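Local structure of lipase (Acinetobacter baumannii, 4OPM) at residues A[139-145]-A[236-242]; A[117-121]-A[274-278]; A[31-35]-A[83-87]. The protein is a putative lipase of the alpha/beta hydrolase fold that probably hydrolyses the ester bonds of triacylglycerols. All blocks are in the same frame, centred on the assembly; numbering follows the deposited sequence. Where two conformers were deposited one is given.

Contact 1. Residues A[139-145]-A[236-242]; sequences SLFLVDS and PTLILWG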
# COMPACT_ATOMS: atom_id res chain seq x y z
N SER A 139 -9.09 8.19 9.89
CA SER A 139 -8.62 6.94 10.48
C SER A 139 -7.43 6.45 9.71
O SER A 139 -7.21 6.87 8.56
CB SER A 139 -9.72 5.87 10.49
OG SER A 139 -9.90 5.28 9.20
N LEU A 140 -6.68 5.53 10.32
CA LEU A 140 -5.49 4.95 9.72
C LEU A 140 -5.54 3.42 9.82
O LEU A 140 -5.85 2.89 10.89
CB LEU A 140 -4.27 5.51 10.47
CG LEU A 140 -2.93 5.59 9.75
CD1 LEU A 140 -2.99 6.55 8.54
CD2 LEU A 140 -1.86 6.10 10.70
N PHE A 141 -5.25 2.73 8.72
CA PHE A 141 -5.22 1.27 8.73
C PHE A 141 -3.85 0.88 8.21
O PHE A 141 -3.51 1.17 7.06
CB PHE A 141 -6.37 0.65 7.92
CG PHE A 141 -6.38 -0.86 7.82
CD1 PHE A 141 -5.88 -1.65 8.85
CD2 PHE A 141 -6.95 -1.49 6.72
CE1 PHE A 141 -5.91 -3.05 8.76
CE2 PHE A 141 -7.01 -2.89 6.64
CZ PHE A 141 -6.49 -3.66 7.66
N LEU A 142 -3.02 0.31 9.09
CA LEU A 142 -1.66 -0.05 8.75
C LEU A 142 -1.54 -1.55 8.57
O LEU A 142 -1.72 -2.31 9.52
CB LEU A 142 -0.69 0.45 9.83
CG LEU A 142 -0.69 1.97 10.10
CD1 LEU A 142 0.19 2.33 11.31
CD2 LEU A 142 -0.24 2.77 8.86
N VAL A 143 -1.21 -1.97 7.35
CA VAL A 143 -1.05 -3.38 7.02
C VAL A 143 0.43 -3.65 6.78
O VAL A 143 0.95 -3.26 5.73
CB VAL A 143 -1.93 -3.81 5.81
CG1 VAL A 143 -1.84 -5.33 5.59
CG2 VAL A 143 -3.40 -3.37 5.97
N ASP A 144 1.12 -4.32 7.73
CA ASP A 144 2.56 -4.63 7.64
C ASP A 144 3.34 -3.37 7.18
O ASP A 144 4.09 -3.41 6.20
CB ASP A 144 2.80 -5.82 6.70
CG ASP A 144 2.08 -7.08 7.17
OD1 ASP A 144 0.83 -7.10 7.10
OD2 ASP A 144 2.75 -7.99 7.70
N SER A 145 3.05 -2.25 7.84
CA SER A 145 3.57 -0.94 7.49
C SER A 145 5.07 -0.80 7.73
O SER A 145 5.61 -1.32 8.71
CB SER A 145 2.86 0.13 8.32
OG SER A 145 3.33 1.44 8.00
N PRO A 236 -7.65 7.46 15.00
CA PRO A 236 -7.90 6.07 15.43
C PRO A 236 -7.22 5.15 14.42
O PRO A 236 -7.31 5.39 13.21
CB PRO A 236 -9.43 5.95 15.42
CG PRO A 236 -9.90 7.01 14.51
CD PRO A 236 -8.90 8.14 14.58
N THR A 237 -6.45 4.16 14.91
CA THR A 237 -5.63 3.33 14.04
C THR A 237 -5.86 1.84 14.26
O THR A 237 -5.92 1.36 15.40
CB THR A 237 -4.13 3.71 14.24
OG1 THR A 237 -3.95 5.11 13.98
CG2 THR A 237 -3.17 2.90 13.36
N LEU A 238 -5.96 1.11 13.15
CA LEU A 238 -6.05 -0.33 13.10
C LEU A 238 -4.73 -0.85 12.54
O LEU A 238 -4.25 -0.33 11.53
CB LEU A 238 -7.26 -0.78 12.25
CG LEU A 238 -7.49 -2.30 12.13
CD1 LEU A 238 -7.82 -2.92 13.49
CD2 LEU A 238 -8.61 -2.60 11.14
N ILE A 239 -4.14 -1.84 13.21
CA ILE A 239 -2.87 -2.43 12.78
C ILE A 239 -3.12 -3.88 12.49
O ILE A 239 -3.66 -4.58 13.34
CB ILE A 239 -1.75 -2.25 13.86
CG1 ILE A 239 -1.51 -0.76 14.21
CG2 ILE A 239 -0.43 -2.96 13.47
CD1 ILE A 239 -0.93 -0.56 15.63
N LEU A 240 -2.68 -4.34 11.32
CA LEU A 240 -2.84 -5.75 10.97
C LEU A 240 -1.52 -6.26 10.39
O LEU A 240 -0.88 -5.57 9.60
CB LEU A 240 -4.01 -5.97 10.00
CG LEU A 240 -4.40 -7.43 9.73
CD1 LEU A 240 -5.90 -7.57 9.54
CD2 LEU A 240 -3.65 -7.98 8.51
N TRP A 241 -1.10 -7.46 10.82
CA TRP A 241 0.15 -8.05 10.37
C TRP A 241 -0.00 -9.50 10.00
O TRP A 241 -0.87 -10.20 10.52
CB TRP A 241 1.18 -8.00 11.53
CG TRP A 241 2.50 -7.41 11.16
CD1 TRP A 241 3.63 -8.09 10.76
CD2 TRP A 241 2.81 -6.02 11.07
NE1 TRP A 241 4.63 -7.19 10.46
CE2 TRP A 241 4.15 -5.92 10.64
CE3 TRP A 241 2.07 -4.85 11.31
CZ2 TRP A 241 4.78 -4.67 10.48
CZ3 TRP A 241 2.70 -3.62 11.16
CH2 TRP A 241 4.03 -3.54 10.71
N GLY A 242 0.92 -9.97 9.18
CA GLY A 242 1.06 -11.39 8.91
C GLY A 242 2.11 -11.90 9.88
O GLY A 242 3.20 -11.33 9.95
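Asp-144 and Trp-241 meet at the C-terminal ends of two neighbouring strands. The six-membered ring of the indole lies flat against the backbone of Asp-144. CA of Asp-144 stands 3.4 Å from the centroid of the six-membered ring of Trp-241, almost on the ring normal, in a CH-pi contact. The same face of the indole carries OD2 of Asp-144 over its five-membered part, with the carboxylate plane turned 34° from the ring. CG of Asp-144 lies anti to the carbonyl carbon (chi1 -60°). This brings OD2 to the N-H of Gly-242 at 3.1 Å, in a nearly straight bond that uses the syn lone pair. The indole NE1 does not bond to this carboxylate. Its partner is the carbonyl of Ile-248. Asp-245 also brings its OD2 close to that of Asp-144.

Before this end, 139-143 and 237-242 run as parallel strands of the central sheet of the alpha/beta hydrolase fold, their axes 9° apart. Backbone bonds pass back and forth from Leu-140 N to Pro-236 O through to Asp-144 N and Leu-240 O.

On one face of the sheet, Phe-141 and Leu-238 lie side by side and point the same way. CE1 of Phe-141 sits 3.6 Å from CD2 of Leu-238, and it reaches CB of Leu-240 at 3.7 Å at the ring edge. Tyr-288 stacks on this phenyl ring. On the other face, CB of Leu-140 rests 3.5 Å from OG1 of Thr-237, which bonds to the carbonyl of Ala-235. The methyl CG2 of Thr-237 turns instead to CD1 of Leu-142, 4.0 Å away. Helix 121-132 covers Leu-140 and Leu-142, while helix 251-259 packs against Ile-239 and Trp-241.

Contact 2. Residues A[117-121]-A[274-278]; sequences AGHSL and HMPIL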
# COMPACT_ATOMS: atom_id res chain seq x y z
N ALA A 117 -5.67 3.86 4.31
CA ALA A 117 -5.08 2.53 4.53
C ALA A 117 -3.81 2.43 3.73
O ALA A 117 -3.75 2.91 2.60
CB ALA A 117 -6.05 1.42 4.14
N GLY A 118 -2.80 1.83 4.32
CA GLY A 118 -1.51 1.70 3.66
C GLY A 118 -0.88 0.34 3.87
O GLY A 118 -0.85 -0.17 4.99
N HIS A 119 -0.40 -0.27 2.78
CA HIS A 119 0.31 -1.53 2.85
C HIS A 119 1.81 -1.27 2.69
O HIS A 119 2.21 -0.64 1.71
CB HIS A 119 -0.18 -2.54 1.77
CG HIS A 119 0.67 -3.78 1.72
ND1 HIS A 119 1.32 -4.16 0.56
CD2 HIS A 119 1.00 -4.64 2.71
CE1 HIS A 119 2.02 -5.24 0.88
NE2 HIS A 119 1.87 -5.55 2.17
N SER A 120 2.64 -1.82 3.61
CA SER A 120 4.11 -1.79 3.49
C SER A 120 4.61 -0.32 3.34
O SER A 120 4.34 0.48 4.24
CB SER A 120 4.54 -2.69 2.33
OG SER A 120 5.92 -2.98 2.34
N LEU A 121 5.27 0.06 2.22
CA LEU A 121 5.71 1.45 2.00
C LEU A 121 4.49 2.41 1.97
O LEU A 121 4.60 3.58 2.35
CB LEU A 121 6.52 1.57 0.70
CG LEU A 121 7.13 2.93 0.39
CD1 LEU A 121 8.12 3.36 1.48
CD2 LEU A 121 7.80 2.90 -0.95
N HIS A 274 3.95 -10.95 4.49
CA HIS A 274 3.96 -9.48 4.38
C HIS A 274 2.78 -8.88 3.60
O HIS A 274 2.58 -7.66 3.69
CB HIS A 274 5.29 -9.06 3.69
CG HIS A 274 5.52 -7.59 3.61
ND1 HIS A 274 5.64 -6.81 4.75
CD2 HIS A 274 5.69 -6.81 2.52
CE1 HIS A 274 5.85 -5.58 4.31
NE2 HIS A 274 5.90 -5.53 2.98
N MSE A 275 1.97 -9.70 2.87
CA MSE A 275 0.89 -9.14 2.05
C MSE A 275 -0.51 -9.73 2.40
O MSE A 275 -1.17 -10.35 1.55
CB MSE A 275 1.22 -9.37 0.56
CG MSE A 275 0.52 -8.43 -0.36
SE MSE A 275 1.69 -8.06 -1.86
CE MSE A 275 0.71 -6.55 -2.51
N PRO A 276 -1.06 -9.44 3.62
CA PRO A 276 -2.41 -9.94 3.95
C PRO A 276 -3.52 -9.51 2.98
O PRO A 276 -4.49 -10.24 2.82
CB PRO A 276 -2.68 -9.31 5.32
CG PRO A 276 -1.33 -9.13 5.93
CD PRO A 276 -0.48 -8.70 4.77
N ILE A 277 -3.37 -8.34 2.32
CA ILE A 277 -4.38 -7.83 1.37
C ILE A 277 -4.56 -8.77 0.16
O ILE A 277 -5.63 -8.77 -0.46
CB ILE A 277 -4.12 -6.38 0.96
CG1 ILE A 277 -2.79 -6.22 0.17
CG2 ILE A 277 -4.18 -5.46 2.21
CD1 ILE A 277 -2.58 -4.82 -0.49
N LEU A 278 -3.54 -9.59 -0.16
CA LEU A 278 -3.63 -10.59 -1.24
C LEU A 278 -3.64 -12.02 -0.69
O LEU A 278 -4.16 -12.92 -1.35
CB LEU A 278 -2.49 -10.44 -2.26
CG LEU A 278 -2.52 -9.19 -3.18
CD1 LEU A 278 -1.35 -9.24 -4.15
CD2 LEU A 278 -3.80 -9.11 -3.98
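Ser-120 and His-274 face each other as the probable nucleophile and base of a Ser-His-Asp triad. Ser-120 sits on what appears to be the GxSxG nucleophile elbow, the tight turn between strand 114-119 and the helix that begins at Leu-121. Its positive phi fits the strained backbone of such a turn.

Two hydrogen bonds cross the contact. OG of Ser-120 lies 2.6 Å from NE2 of His-274, at the edge of the imidazole and in its plane. OG is anti to the backbone N (chi1 -165°), which extends it to that edge. ND1 on the same ring bonds to Asp-245, so the ring is held from both sides. The second bond runs from NE2 of His-119 to the carbonyl O of His-274, at 2.7 Å. It leaves in the plane of the His-119 ring but meets the oxygen 24° out of the carbonyl plane. It ties the backbone of the probable base to the residue before the nucleophile.

The two imidazoles are oblique, their planes at 48°. NE2 of His-119 stands over one face of the His-274 ring, toward its rim.

Two further side chains pack on His-119. The side chain of selenomethionine Met-275, in one of its two conformers, crosses that of His-119 at about a right angle. From helix 276-279, CD1 of Ile-277 reaches CB of His-119 at 4.0 Å.

Contact 3. Residues A[31-35]-A[83-87]; sequences DITWS and ETIVS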
# COMPACT_ATOMS: atom_id res chain seq x y z
N ASP A 31 2.89 18.29 -12.58
CA ASP A 31 3.69 17.53 -13.55
C ASP A 31 3.48 16.00 -13.44
O ASP A 31 4.29 15.24 -13.97
CB ASP A 31 5.18 17.89 -13.41
CG ASP A 31 5.47 19.32 -13.81
OD1 ASP A 31 5.03 19.73 -14.91
OD2 ASP A 31 6.12 20.04 -13.01
N ILE A 32 2.38 15.56 -12.79
CA ILE A 32 2.09 14.14 -12.63
C ILE A 32 0.74 13.82 -13.24
O ILE A 32 -0.24 14.50 -12.93
CB ILE A 32 2.12 13.69 -11.14
CG1 ILE A 32 3.43 14.08 -10.41
CG2 ILE A 32 1.81 12.17 -10.98
CD1 ILE A 32 3.36 13.96 -8.88
N THR A 33 0.68 12.76 -14.07
CA THR A 33 -0.59 12.25 -14.56
C THR A 33 -0.89 11.01 -13.72
O THR A 33 -0.28 9.96 -13.92
CB THR A 33 -0.61 11.99 -16.07
OG1 THR A 33 -0.28 13.21 -16.72
CG2 THR A 33 -1.98 11.52 -16.56
N TRP A 34 -1.80 11.16 -12.76
CA TRP A 34 -2.16 10.08 -11.87
C TRP A 34 -3.12 9.10 -12.52
O TRP A 34 -4.12 9.51 -13.11
CB TRP A 34 -2.82 10.63 -10.59
CG TRP A 34 -1.89 11.35 -9.67
CD1 TRP A 34 -1.55 12.67 -9.70
CD2 TRP A 34 -1.22 10.80 -8.53
NE1 TRP A 34 -0.71 12.98 -8.66
CE2 TRP A 34 -0.47 11.84 -7.93
CE3 TRP A 34 -1.16 9.51 -7.95
CZ2 TRP A 34 0.32 11.65 -6.79
CZ3 TRP A 34 -0.39 9.32 -6.81
CH2 TRP A 34 0.35 10.37 -6.25
N SER A 35 -2.82 7.81 -12.38
CA SER A 35 -3.72 6.72 -12.74
C SER A 35 -4.31 6.24 -11.42
O SER A 35 -3.56 6.09 -10.44
CB SER A 35 -2.96 5.60 -13.45
OG SER A 35 -3.76 4.42 -13.53
N GLU A 83 0.15 2.91 -14.23
CA GLU A 83 0.06 3.82 -15.37
C GLU A 83 0.26 5.29 -14.99
O GLU A 83 0.02 6.17 -15.83
CB GLU A 83 -1.30 3.64 -16.09
CG GLU A 83 -1.50 2.24 -16.64
CD GLU A 83 -2.96 1.86 -16.75
OE1 GLU A 83 -3.67 2.46 -17.60
OE2 GLU A 83 -3.40 0.96 -16.00
N THR A 84 0.72 5.59 -13.76
CA THR A 84 1.00 6.97 -13.36
C THR A 84 2.27 7.42 -14.09
O THR A 84 3.24 6.67 -14.15
CB THR A 84 1.07 7.09 -11.83
OG1 THR A 84 -0.27 6.99 -11.35
CG2 THR A 84 1.69 8.42 -11.34
N ILE A 85 2.23 8.64 -14.66
CA ILE A 85 3.33 9.21 -15.44
C ILE A 85 3.92 10.41 -14.70
O ILE A 85 3.20 11.30 -14.24
CB ILE A 85 2.89 9.60 -16.90
CG1 ILE A 85 2.20 8.42 -17.63
CG2 ILE A 85 4.10 10.11 -17.73
CD1 ILE A 85 1.24 8.86 -18.74
N VAL A 86 5.24 10.40 -14.57
CA VAL A 86 6.02 11.47 -13.93
C VAL A 86 7.20 11.83 -14.85
O VAL A 86 7.48 11.10 -15.81
CB VAL A 86 6.50 11.10 -12.50
CG1 VAL A 86 5.32 10.91 -11.56
CG2 VAL A 86 7.39 9.85 -12.52
N SER A 87 7.91 12.90 -14.52
CA SER A 87 9.08 13.33 -15.29
C SER A 87 10.23 12.33 -15.14
O SER A 87 10.24 11.51 -14.20
CB SER A 87 9.51 14.73 -14.85
OG SER A 87 9.84 14.72 -13.48
O HOH W 1 6.74 14.67 -12.67
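Thr-33 and Ile-85 bind each other through their backbones in both directions. N of Thr-33 donates to O of Ile-85 at 2.9 Å, and N of Ile-85 returns a bond of the same length to O of Thr-33. This is a single antiparallel bridge of the hydrogen-bonded type. It joins strand 32-39 to the loop that follows strand 72-76.

A side chain supplies the next bond along. OG1 of Thr-84 accepts from N of Ser-35 at 2.9 Å, and the N-H points almost straight at it (175°). OG1 is anti to the carbonyl carbon of its own residue (chi1 -73°), which turns the hydroxyl to this N-H and leaves the methyl CG2 to face Ile-32. The hydroxyl also bonds to the carbonyl of Asp-77, so it is tied both to the strand and to the start of its own loop. The side chain of Asp-77 bonds in turn to OG of Ser-35 and N of Glu-83.

At the other end one water takes over. It donates to O of Asp-31 and accepts from N of Ser-87, each at 2.8 Å.

The apolar contacts gather on Ile-32. Its CG2 lies 3.8 Å from CG2 of Thr-84, where the two side chains cross, and 3.8 Å from CG1 of Val-86, which lies alongside and points the same way. The same methyl covers one face of the Trp-34 indole near its rim.

Glu-83 adds a packing contact, its CB 3.6 Å from OG of Ser-35, and its carboxylate forms a salt bridge with Arg-57.

Strand 22-29 flanks strand 32-39, touching Thr-33 and Trp-34, and the indole of Trp-34 meets Phe-104 of helix 94-107.

How the contacts relate
Contacts 1 and 2 adjoin, with centres 9 Å apart. Strands 114-119 and 137-143 are neighbours in the sheet, and N of Gly-118 lies 2.9 Å from O of Phe-141, probably as a hydrogen bond. OD1 of Asp-144 packs 3.1 Å from CD of Pro-276. Asp-245 bonds to His-274 of contact 2 and lies close to Asp-144 of contact 1, which places contact 1 beside the probable catalytic triad. A polyethylene glycol, probably from the crystallisation liquor, lies about 4 Å from the Ser-120 side chain and may mark a pocket there. Contact 3 reaches the same sheet through strand 32-39 but stands apart, its nearest atoms about 12 Å from contact 2 and about 16 Å from contact 1.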